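Endo-1,4-beta-xylanase C (Paenibacillus barcinonensis, PDB 4XUR) hydrolyses internal beta-1,4 linkages of xylan, the part described here being its second family 22 carbohydrate-binding module, which binds xylo-oligosaccharides such as xylotetraose. Local coordinates at residues A[14-20]-A[167-173]; A[33-39]-A[50-56]; A[70-75]-A[129-135]; A[90-96]-A[112-118]. All blocks are in the same frame, centred on the assembly; numbering follows the deposited sequence.

Contact 1. Residues A[14-20]-A[167-173]. Unlike the reference sequence in segment 14-20: D19 (reference Tyr). With CA (calcium ion), chain G.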
# COMPACT_ATOMS: atom_id res chain seq x y z
N ALA A 14 -4.98 15.98 8.49
CA ALA A 14 -3.66 15.20 8.60
C ALA A 14 -3.62 14.13 9.71
O ALA A 14 -3.15 14.40 10.83
CB ALA A 14 -2.57 16.22 8.82
N LEU A 15 -4.12 12.92 9.44
CA LEU A 15 -4.28 11.86 10.46
C LEU A 15 -3.07 10.90 10.52
O LEU A 15 -2.80 10.26 11.53
CB LEU A 15 -5.58 11.10 10.17
CG LEU A 15 -6.79 12.01 9.89
CD1 LEU A 15 -8.07 11.20 9.75
CD2 LEU A 15 -6.94 13.01 10.99
N PHE A 16 -2.40 10.77 9.37
CA PHE A 16 -1.30 9.85 9.23
C PHE A 16 -0.49 10.39 8.04
O PHE A 16 -1.07 10.83 7.06
CB PHE A 16 -1.83 8.44 8.90
CG PHE A 16 -0.75 7.43 8.58
CD1 PHE A 16 -0.14 6.78 9.61
CD2 PHE A 16 -0.43 7.11 7.28
CE1 PHE A 16 0.86 5.80 9.36
CE2 PHE A 16 0.55 6.14 7.01
CZ PHE A 16 1.16 5.50 8.06
N LYS A 17 0.85 10.37 8.20
CA LYS A 17 1.76 10.81 7.11
C LYS A 17 3.04 9.95 7.14
O LYS A 17 3.56 9.67 8.21
CB LYS A 17 2.14 12.28 7.27
CG LYS A 17 1.11 13.31 6.83
CD LYS A 17 1.87 14.62 6.43
CE LYS A 17 0.99 15.84 6.49
NZ LYS A 17 0.81 16.32 7.89
N ALA A 18 3.50 9.48 5.97
CA ALA A 18 4.75 8.84 5.84
C ALA A 18 5.58 9.33 4.63
O ALA A 18 5.17 9.15 3.50
CB ALA A 18 4.60 7.30 5.77
N ASP A 19 6.71 9.98 4.94
CA ASP A 19 7.56 10.52 3.87
C ASP A 19 8.92 9.82 3.86
O ASP A 19 9.69 10.03 2.95
CB ASP A 19 7.69 12.05 3.94
CG ASP A 19 8.38 12.52 5.24
OD1 ASP A 19 9.13 11.76 5.89
OD2 ASP A 19 8.18 13.67 5.62
N PHE A 20 9.16 8.94 4.86
CA PHE A 20 10.37 8.14 4.96
C PHE A 20 11.70 8.89 5.03
O PHE A 20 12.75 8.27 4.96
CB PHE A 20 10.43 7.10 3.81
CG PHE A 20 9.20 6.28 3.76
CD1 PHE A 20 9.02 5.26 4.72
CD2 PHE A 20 8.26 6.51 2.84
CE1 PHE A 20 7.84 4.53 4.74
CE2 PHE A 20 7.04 5.75 2.81
CZ PHE A 20 6.86 4.77 3.76
N ASP A 167 5.84 6.46 -1.66
CA ASP A 167 6.26 7.65 -0.89
C ASP A 167 5.07 8.57 -0.62
O ASP A 167 4.01 8.45 -1.23
CB ASP A 167 7.36 8.41 -1.68
CG ASP A 167 8.25 9.25 -0.82
OD1 ASP A 167 8.22 9.19 0.45
OD2 ASP A 167 9.06 9.98 -1.44
N ASP A 168 5.24 9.47 0.34
CA ASP A 168 4.27 10.55 0.63
C ASP A 168 2.83 10.00 0.85
O ASP A 168 1.86 10.47 0.22
CB ASP A 168 4.30 11.63 -0.46
CG ASP A 168 5.57 12.49 -0.40
OD1 ASP A 168 6.25 12.56 0.69
OD2 ASP A 168 5.93 13.08 -1.45
N VAL A 169 2.73 9.02 1.72
CA VAL A 169 1.46 8.40 2.09
C VAL A 169 0.81 9.34 3.10
O VAL A 169 1.46 9.78 4.06
CB VAL A 169 1.66 7.04 2.78
CG1 VAL A 169 0.31 6.46 3.11
CG2 VAL A 169 2.42 6.08 1.88
N GLN A 170 -0.45 9.68 2.86
CA GLN A 170 -1.16 10.58 3.71
C GLN A 170 -2.59 10.13 3.87
O GLN A 170 -3.22 9.68 2.92
CB GLN A 170 -1.08 11.98 3.12
CG GLN A 170 -1.63 13.08 4.02
CD GLN A 170 -1.25 14.48 3.51
OE1 GLN A 170 -0.10 14.85 3.54
NE2 GLN A 170 -2.24 15.25 3.03
N ILE A 171 -3.13 10.27 5.11
CA ILE A 171 -4.55 10.11 5.32
C ILE A 171 -5.12 11.40 5.97
O ILE A 171 -4.51 11.94 6.85
CB ILE A 171 -4.87 8.95 6.29
CG1 ILE A 171 -4.26 7.63 5.75
CG2 ILE A 171 -6.35 8.82 6.47
CD1 ILE A 171 -4.43 6.38 6.61
N THR A 172 -6.26 11.87 5.52
CA THR A 172 -6.78 13.10 5.99
C THR A 172 -8.25 12.98 6.28
O THR A 172 -8.93 12.18 5.72
CB THR A 172 -6.47 14.24 5.00
OG1 THR A 172 -6.92 13.86 3.72
CG2 THR A 172 -4.94 14.52 4.92
N ALA A 173 -8.70 13.81 7.22
CA ALA A 173 -10.11 13.96 7.55
C ALA A 173 -10.92 14.61 6.47
O ALA A 173 -10.38 15.35 5.64
CB ALA A 173 -10.20 14.84 8.83
CA CA G . 10.19 10.66 0.71
O HOH W 1 9.03 12.53 0.77
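I171, V169 and F16 give up the most surface where the first strand of the module, 16-18, runs antiparallel to residues 167-173 of the last strand, 164-173. I171 and F16 form a hydrogen-bonded pair: I171 N donates to F16 O at 2.9 Å, while I171 O receives L15 N at 2.8 Å and, weakly, F16 N at 3.5 Å, a classic beta bulge. F16 CB meets I171 CD1 at 4.0 Å, and the edge of the F16 ring rests on V169, CE2 to CG1 3.9 Å; Y69 adds an edge-to-face ring. A18 pairs with V169, A18 N to V169 O at 2.8 Å and V169 N to A18 O at 3.0 Å, and D168 also faces A18, a G1 bulge. D19, just after strand 16-18, and D167 share a calcium ion, bound by D19 O at 2.4 Å and by D167 OD1 and OD2, both at 2.5 Å; E21, S46 and R48 supply further ligands. D167 OD2 also accepts a hydrogen bond from H44 N, and D168 OD1 holds the calcium-bound water 1. The terminal strands thus pair in one sheet of a beta-sandwich, calcium at one end, as in many such carbohydrate-binding modules.

Contact 2. Residues A[33-39]-A[50-56]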
# COMPACT_ATOMS: atom_id res chain seq x y z
N THR A 33 6.68 -13.20 1.55
CA THR A 33 8.12 -13.40 1.58
C THR A 33 8.91 -12.27 0.96
O THR A 33 10.14 -12.35 0.81
CB THR A 33 8.47 -14.72 0.86
OG1 THR A 33 7.89 -14.68 -0.45
CG2 THR A 33 7.93 -15.88 1.63
N GLU A 34 8.24 -11.19 0.57
CA GLU A 34 8.92 -10.04 -0.05
C GLU A 34 9.76 -9.20 0.96
O GLU A 34 9.64 -9.38 2.19
CB GLU A 34 7.96 -9.18 -0.87
CG GLU A 34 7.01 -8.28 -0.07
CD GLU A 34 5.84 -8.94 0.55
OE1 GLU A 34 5.88 -10.14 0.86
OE2 GLU A 34 4.79 -8.24 0.75
N LYS A 35 10.54 -8.34 0.40
CA LYS A 35 11.54 -7.54 1.20
C LYS A 35 11.19 -6.06 1.07
O LYS A 35 11.04 -5.52 -0.03
CB LYS A 35 12.92 -7.77 0.67
CG LYS A 35 13.94 -6.78 1.16
CD LYS A 35 15.30 -7.02 0.45
CE LYS A 35 16.39 -6.18 1.09
NZ LYS A 35 16.49 -4.78 0.50
N LEU A 36 11.10 -5.42 2.24
CA LEU A 36 10.91 -3.97 2.34
C LEU A 36 12.14 -3.27 2.88
O LEU A 36 12.79 -3.78 3.80
CB LEU A 36 9.75 -3.69 3.33
CG LEU A 36 8.36 -3.54 2.72
CD1 LEU A 36 7.82 -4.87 2.25
CD2 LEU A 36 7.40 -2.86 3.74
N GLU A 37 12.45 -2.11 2.30
CA GLU A 37 13.67 -1.35 2.66
C GLU A 37 13.50 0.12 2.36
O GLU A 37 13.09 0.50 1.26
CB GLU A 37 14.88 -1.89 1.91
CG GLU A 37 16.18 -1.23 2.31
CD GLU A 37 17.31 -1.54 1.36
OE1 GLU A 37 17.16 -2.51 0.54
OE2 GLU A 37 18.32 -0.82 1.42
N VAL A 38 13.79 0.97 3.34
CA VAL A 38 13.82 2.40 3.07
C VAL A 38 15.15 2.75 2.39
O VAL A 38 16.22 2.58 2.99
CB VAL A 38 13.69 3.23 4.38
CG1 VAL A 38 13.69 4.72 4.08
CG2 VAL A 38 12.41 2.86 5.12
N VAL A 39 15.06 3.21 1.15
CA VAL A 39 16.26 3.45 0.33
C VAL A 39 16.50 4.96 0.28
O VAL A 39 15.61 5.74 0.54
CB VAL A 39 16.09 2.93 -1.12
CG1 VAL A 39 15.84 1.45 -1.13
CG2 VAL A 39 15.03 3.73 -1.89
N LEU A 50 10.01 4.02 0.09
CA LEU A 50 9.94 2.67 0.52
C LEU A 50 9.90 1.77 -0.67
O LEU A 50 8.94 1.78 -1.43
CB LEU A 50 8.65 2.47 1.36
CG LEU A 50 8.47 1.04 1.91
CD1 LEU A 50 9.67 0.60 2.72
CD2 LEU A 50 7.16 1.02 2.70
N LYS A 51 10.98 0.97 -0.86
CA LYS A 51 11.08 0.03 -1.93
C LYS A 51 10.62 -1.33 -1.50
O LYS A 51 11.07 -1.82 -0.47
CB LYS A 51 12.50 -0.06 -2.46
CG LYS A 51 12.63 -0.92 -3.75
CD LYS A 51 14.10 -1.08 -4.23
CE LYS A 51 14.09 -1.69 -5.65
NZ LYS A 51 15.30 -1.38 -6.45
N THR A 52 9.74 -1.93 -2.28
CA THR A 52 9.38 -3.34 -2.09
C THR A 52 9.95 -4.13 -3.28
O THR A 52 9.72 -3.81 -4.43
CB THR A 52 7.83 -3.55 -2.02
OG1 THR A 52 7.30 -2.71 -1.00
CG2 THR A 52 7.51 -5.00 -1.79
N SER A 53 10.62 -5.23 -2.96
CA SER A 53 11.30 -6.08 -3.95
C SER A 53 11.21 -7.50 -3.53
O SER A 53 10.69 -7.82 -2.45
CB SER A 53 12.79 -5.65 -4.08
OG SER A 53 13.48 -5.91 -2.88
N SER A 54 11.77 -8.41 -4.34
CA SER A 54 11.67 -9.86 -4.07
C SER A 54 10.20 -10.28 -4.00
O SER A 54 9.86 -11.18 -3.21
CB SER A 54 12.39 -10.27 -2.77
OG SER A 54 13.78 -10.05 -2.86
N ARG A 55 9.36 -9.67 -4.83
CA ARG A 55 7.95 -10.01 -4.91
C ARG A 55 7.80 -11.29 -5.76
O ARG A 55 8.40 -11.39 -6.81
CB ARG A 55 7.14 -8.85 -5.51
CG ARG A 55 7.31 -7.49 -4.80
CD ARG A 55 6.58 -6.34 -5.54
NE ARG A 55 5.10 -6.56 -5.56
CZ ARG A 55 4.34 -6.61 -6.65
NH1 ARG A 55 4.84 -6.45 -7.85
NH2 ARG A 55 3.01 -6.85 -6.54
N SER A 56 7.03 -12.23 -5.27
CA SER A 56 6.77 -13.47 -6.06
C SER A 56 5.26 -13.79 -6.04
O SER A 56 4.84 -14.93 -6.35
CB SER A 56 7.59 -14.63 -5.51
OG SER A 56 7.28 -15.01 -4.20
O HOH W 2 9.07 -13.50 -2.53
O HOH W 3 13.48 -3.83 -0.95
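The beta hairpin of strands 35-40 and 48-53, in the same sheet of the module as 164-173, illustrates how one pair of strands can present two chemically different faces. L50, within strand 48-53, lies on a mainly apolar face, its CD2 4.0 Å from L36 CD2 and its CD1 4.3 Å from V38 CG2. K51 makes a hydrogen-bonded pair with E37, K51 N to E37 O at 3.0 Å and E37 N to K51 O at 3.1 Å; its amine reaches the hydroxyl of Y165. T52 returns to the L50 face, its CG2 3.7 Å from E34 CG. S53 closes the regular pairing with K35: K35 N to S53 O is 2.9 Å and S53 N to K35 O 3.0 Å. Water 3 joins S53 OG to K35 O. Past the strand, S54 O accepts from water 2 at 2.5 Å, which also bonds T33 OG1 and S56 OG. R55 points away, its guanidinium bonded to H60, T148, D160 and I162. The chemistry implies a division by face: L36, V38 and L50, with T52, on one, lysine, glutamate and serine on the other, while backbone bonds set the register and water 2 links the segments beyond the strand end.

Contact 3. Residues A[70-75]-A[129-135]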
# COMPACT_ATOMS: atom_id res chain seq x y z
N LEU A 70 -7.51 6.31 13.20
CA LEU A 70 -8.81 6.70 12.64
C LEU A 70 -9.97 6.47 13.62
O LEU A 70 -9.87 5.69 14.55
CB LEU A 70 -9.08 5.92 11.35
CG LEU A 70 -7.92 5.85 10.30
CD1 LEU A 70 -8.31 5.03 9.08
CD2 LEU A 70 -7.50 7.24 9.92
N GLN A 71 -11.05 7.16 13.35
CA GLN A 71 -12.30 6.94 14.07
C GLN A 71 -13.15 5.96 13.29
O GLN A 71 -13.35 6.18 12.10
CB GLN A 71 -13.11 8.21 14.29
CG GLN A 71 -14.31 7.90 15.21
CD GLN A 71 -15.37 8.99 15.36
OE1 GLN A 71 -16.37 8.79 16.15
NE2 GLN A 71 -15.23 10.10 14.69
N LYS A 72 -13.53 4.88 13.93
CA LYS A 72 -14.49 3.94 13.33
C LYS A 72 -15.81 4.67 12.99
O LYS A 72 -16.27 5.55 13.73
CB LYS A 72 -14.75 2.74 14.28
CG LYS A 72 -13.53 1.81 14.51
CD LYS A 72 -13.74 0.88 15.73
CE LYS A 72 -12.47 0.12 16.05
NZ LYS A 72 -12.49 -0.67 17.31
N GLY A 73 -16.38 4.36 11.83
CA GLY A 73 -17.61 4.95 11.37
C GLY A 73 -17.43 6.24 10.60
O GLY A 73 -18.41 6.91 10.32
N SER A 74 -16.18 6.65 10.34
CA SER A 74 -15.89 7.89 9.63
C SER A 74 -15.52 7.61 8.20
O SER A 74 -15.26 6.47 7.83
CB SER A 74 -14.74 8.64 10.35
OG SER A 74 -13.50 7.96 10.16
N THR A 75 -15.44 8.69 7.39
CA THR A 75 -14.90 8.61 6.04
C THR A 75 -13.58 9.46 6.05
O THR A 75 -13.51 10.57 6.64
CB THR A 75 -15.89 9.20 5.03
OG1 THR A 75 -17.09 8.44 5.10
CG2 THR A 75 -15.34 9.19 3.63
N ASP A 129 -11.35 8.36 -1.30
CA ASP A 129 -12.05 8.29 0.05
C ASP A 129 -12.23 6.81 0.39
O ASP A 129 -12.63 5.98 -0.44
CB ASP A 129 -13.41 8.96 0.02
CG ASP A 129 -13.37 10.47 0.12
OD1 ASP A 129 -12.32 11.11 0.16
OD2 ASP A 129 -14.49 11.03 0.19
N ILE A 130 -12.05 6.49 1.67
CA ILE A 130 -12.50 5.17 2.17
C ILE A 130 -13.37 5.33 3.42
O ILE A 130 -13.28 6.33 4.15
CB ILE A 130 -11.32 4.26 2.49
CG1 ILE A 130 -10.46 4.81 3.62
CG2 ILE A 130 -10.51 4.01 1.26
CD1 ILE A 130 -10.02 3.77 4.64
N ILE A 131 -14.19 4.30 3.67
CA ILE A 131 -15.04 4.24 4.84
C ILE A 131 -14.30 3.34 5.85
O ILE A 131 -13.81 2.24 5.53
CB ILE A 131 -16.43 3.62 4.39
CG1 ILE A 131 -17.20 4.67 3.65
CG2 ILE A 131 -17.23 3.06 5.59
CD1 ILE A 131 -18.20 4.12 2.69
N VAL A 132 -14.27 3.80 7.09
CA VAL A 132 -13.79 3.02 8.21
C VAL A 132 -15.05 2.39 8.80
O VAL A 132 -15.93 3.15 9.25
CB VAL A 132 -13.08 3.95 9.25
CG1 VAL A 132 -12.43 3.16 10.32
CG2 VAL A 132 -11.99 4.76 8.53
N PRO A 133 -15.15 1.06 8.80
CA PRO A 133 -16.38 0.43 9.38
C PRO A 133 -16.63 0.80 10.85
O PRO A 133 -15.65 1.09 11.58
CB PRO A 133 -16.11 -1.04 9.24
CG PRO A 133 -15.12 -1.17 8.12
CD PRO A 133 -14.26 0.05 8.28
N ALA A 134 -17.91 0.75 11.26
CA ALA A 134 -18.32 1.22 12.62
C ALA A 134 -17.91 0.17 13.68
O ALA A 134 -17.62 -0.99 13.38
CB ALA A 134 -19.79 1.51 12.66
N GLU A 135 -17.88 0.62 14.95
CA GLU A 135 -17.50 -0.24 16.08
C GLU A 135 -18.27 -1.53 16.12
O GLU A 135 -17.71 -2.61 16.34
CB GLU A 135 -17.68 0.60 17.37
CG GLU A 135 -17.52 -0.20 18.67
CD GLU A 135 -16.18 -0.80 18.87
OE1 GLU A 135 -16.17 -1.98 19.28
OE2 GLU A 135 -15.16 -0.11 18.60
O HOH W 4 -14.61 -2.67 16.65
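Backbone hydrogen bonds fix the relation between the turn at 70-75 and the end of strand 124-131. V132 N donates to S74 O at 2.9 Å, and G73 N returns a bond to V132 O at 2.9 Å, with a weak second one to P133 O at 3.4 Å. T75 and I131 follow as an antiparallel non-hydrogen-bonded pair. Within 70-75, S74 OG bonds Q71 O at 2.6 Å and helps to close a type II beta turn from Q71 to S74. G73 occupies its third position with positive phi, where a beta carbon would jam against the preceding carbonyl. The turn leads directly into strand 75-83, which pairs with 124-131 in the calcium-side sheet of the beta-sandwich, so the contact lies at one end of that pairing. Apolar contact centres on V132, the residue most covered: its CG2 meets L70 CD1 at 3.7 Å, while V76 and L67 also touch it. Charge appears at the exposed end, where K72 NZ forms a salt bridge with E135 OE2 at 3.0 Å; water 4 accepts from K72 NZ at 3.0 Å and donates to E135 O at 3.1 Å.

Contact 4. Residues A[90-96]-A[112-118]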
# COMPACT_ATOMS: atom_id res chain seq x y z
N THR A 90 4.32 0.12 -19.19
CA THR A 90 3.30 0.57 -18.23
C THR A 90 2.91 -0.58 -17.29
O THR A 90 3.01 -1.77 -17.63
CB THR A 90 2.01 1.07 -18.93
OG1 THR A 90 1.27 -0.03 -19.48
CG2 THR A 90 2.36 2.07 -19.98
N GLN A 91 2.38 -0.21 -16.08
CA GLN A 91 1.86 -1.23 -15.19
C GLN A 91 0.82 -0.55 -14.21
O GLN A 91 1.06 0.54 -13.77
CB GLN A 91 3.02 -1.87 -14.42
CG GLN A 91 2.65 -2.86 -13.31
CD GLN A 91 1.92 -4.08 -13.82
OE1 GLN A 91 2.46 -4.80 -14.67
NE2 GLN A 91 0.71 -4.35 -13.31
N VAL A 92 -0.23 -1.29 -13.92
CA VAL A 92 -1.25 -0.85 -12.95
C VAL A 92 -0.71 -1.10 -11.55
O VAL A 92 -0.17 -2.18 -11.27
CB VAL A 92 -2.56 -1.67 -13.13
CG1 VAL A 92 -3.52 -1.34 -12.02
CG2 VAL A 92 -3.11 -1.39 -14.55
N ILE A 93 -0.92 -0.15 -10.65
CA ILE A 93 -0.68 -0.42 -9.20
C ILE A 93 -1.99 -0.11 -8.47
O ILE A 93 -2.65 0.85 -8.79
CB ILE A 93 0.47 0.43 -8.64
CG1 ILE A 93 1.81 -0.09 -9.16
CG2 ILE A 93 0.54 0.34 -7.13
CD1 ILE A 93 2.29 -1.40 -8.54
N ASN A 94 -2.32 -0.92 -7.49
CA ASN A 94 -3.59 -0.78 -6.79
C ASN A 94 -3.29 -0.33 -5.38
O ASN A 94 -2.29 -0.73 -4.77
CB ASN A 94 -4.31 -2.16 -6.73
CG ASN A 94 -4.87 -2.60 -8.08
OD1 ASN A 94 -4.83 -1.84 -9.07
ND2 ASN A 94 -5.37 -3.82 -8.15
N GLY A 95 -4.14 0.54 -4.84
CA GLY A 95 -4.17 0.72 -3.36
C GLY A 95 -5.30 -0.14 -2.80
O GLY A 95 -6.42 -0.12 -3.32
N SER A 96 -5.00 -0.88 -1.73
CA SER A 96 -5.96 -1.82 -1.12
C SER A 96 -5.99 -1.74 0.40
O SER A 96 -5.09 -1.19 1.05
CB SER A 96 -5.65 -3.22 -1.56
OG SER A 96 -5.73 -3.38 -2.94
N MET A 112 -9.89 -3.29 -2.94
CA MET A 112 -9.22 -2.20 -3.65
C MET A 112 -10.01 -0.91 -3.52
O MET A 112 -11.18 -0.88 -3.90
CB MET A 112 -9.08 -2.55 -5.14
CG MET A 112 -8.08 -1.70 -5.90
SD MET A 112 -8.43 -1.72 -7.67
CE MET A 112 -8.51 -3.46 -7.97
N PHE A 113 -9.36 0.14 -3.07
CA PHE A 113 -9.92 1.44 -3.02
C PHE A 113 -9.48 2.36 -4.16
O PHE A 113 -10.19 3.40 -4.44
CB PHE A 113 -9.66 2.10 -1.63
CG PHE A 113 -8.21 2.44 -1.37
CD1 PHE A 113 -7.64 3.61 -1.88
CD2 PHE A 113 -7.44 1.61 -0.59
CE1 PHE A 113 -6.30 3.92 -1.59
CE2 PHE A 113 -6.11 1.92 -0.29
CZ PHE A 113 -5.56 3.09 -0.77
N ALA A 114 -8.41 2.05 -4.85
CA ALA A 114 -7.99 2.84 -5.97
C ALA A 114 -6.92 2.12 -6.81
O ALA A 114 -6.26 1.21 -6.33
CB ALA A 114 -7.44 4.18 -5.51
N SER A 115 -6.79 2.58 -8.06
CA SER A 115 -5.93 1.99 -9.09
C SER A 115 -5.55 3.05 -10.08
O SER A 115 -6.42 3.83 -10.46
CB SER A 115 -6.71 0.92 -9.82
OG SER A 115 -5.95 0.38 -10.92
N THR A 116 -4.27 3.09 -10.50
CA THR A 116 -3.82 3.96 -11.58
C THR A 116 -2.79 3.20 -12.44
O THR A 116 -2.16 2.25 -11.95
CB THR A 116 -3.20 5.29 -11.11
OG1 THR A 116 -1.89 5.07 -10.57
CG2 THR A 116 -4.01 5.96 -10.05
N THR A 117 -2.68 3.61 -13.72
CA THR A 117 -1.66 3.06 -14.62
C THR A 117 -0.40 3.96 -14.57
O THR A 117 -0.46 5.13 -14.86
CB THR A 117 -2.21 2.97 -16.10
OG1 THR A 117 -3.31 2.05 -16.15
CG2 THR A 117 -1.11 2.41 -17.04
N LEU A 118 0.72 3.38 -14.21
CA LEU A 118 1.97 4.12 -14.09
C LEU A 118 2.80 3.86 -15.35
O LEU A 118 2.81 2.73 -15.85
CB LEU A 118 2.75 3.70 -12.89
CG LEU A 118 2.15 4.16 -11.55
CD1 LEU A 118 1.16 3.12 -11.10
CD2 LEU A 118 3.23 4.37 -10.58
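The hairpin of strands 90-101 and 109-119 carries a bulge at G95, and shows how one irregularity can serve a side chain. T90 precedes the first paired residue, with its CA 3.3 Å from L118 O. Q91 and L118 exchange backbone bonds, Q91 N to L118 O at 3.0 Å and L118 N to Q91 O at 2.9 Å. V92 is paired with T117, and its CG1 comes within 3.2 Å of S115 OG. I93 pairs with T116, I93 N to T116 O at 3.0 Å and T116 N to I93 O at 3.3 Å, and places its CB 3.7 Å from L118 CD1. N94 lies on the other face, where N94 OD1 accepts from S115 OG at 3.1 Å. At G95 the register slips: G95 N donates to A114 O at 2.7 Å, but G95 O receives both F113 N at 3.0 Å and, weakly, A114 N at 3.3 Å, a classic beta bulge. The F113 ring lies against G95 CA in a CH-pi contact, 4.1 Å to the ring centroid, where a beta carbon would clash. S96 is paired with M112, and its OG bonds E147, a residue of the xylan-binding pocket. The chemistry implies two faces: that of N94, S96 and S115, largely polar, with S96 close to the bound sugar, and another holding I93, L118 and the F113 ring against the other sheet.

Overall arrangement
The four contacts show how the strands of a beta-sandwich are nested along the chain. Contact 1 joins the first and last strands, and the others are nested within the loop it closes. Contacts 1, 2 and 3 reach the same sheet, with strand 48-53 beside 164-173; contact 4 belongs to the four-stranded sheet nearer the xylan. Contact 2 precedes both 3 and 4 along the chain, and contact 4 is nested inside contact 3. Contacts 2 and 3 are farthest apart, their centres 29 Å apart on opposite sides of the chain centre. F20 against L50 joins contacts 1 and 2, L70 against I171 joins 1 and 3, and I130 against F113 packs one sheet on the other, with calcium on one and sugar beside the other.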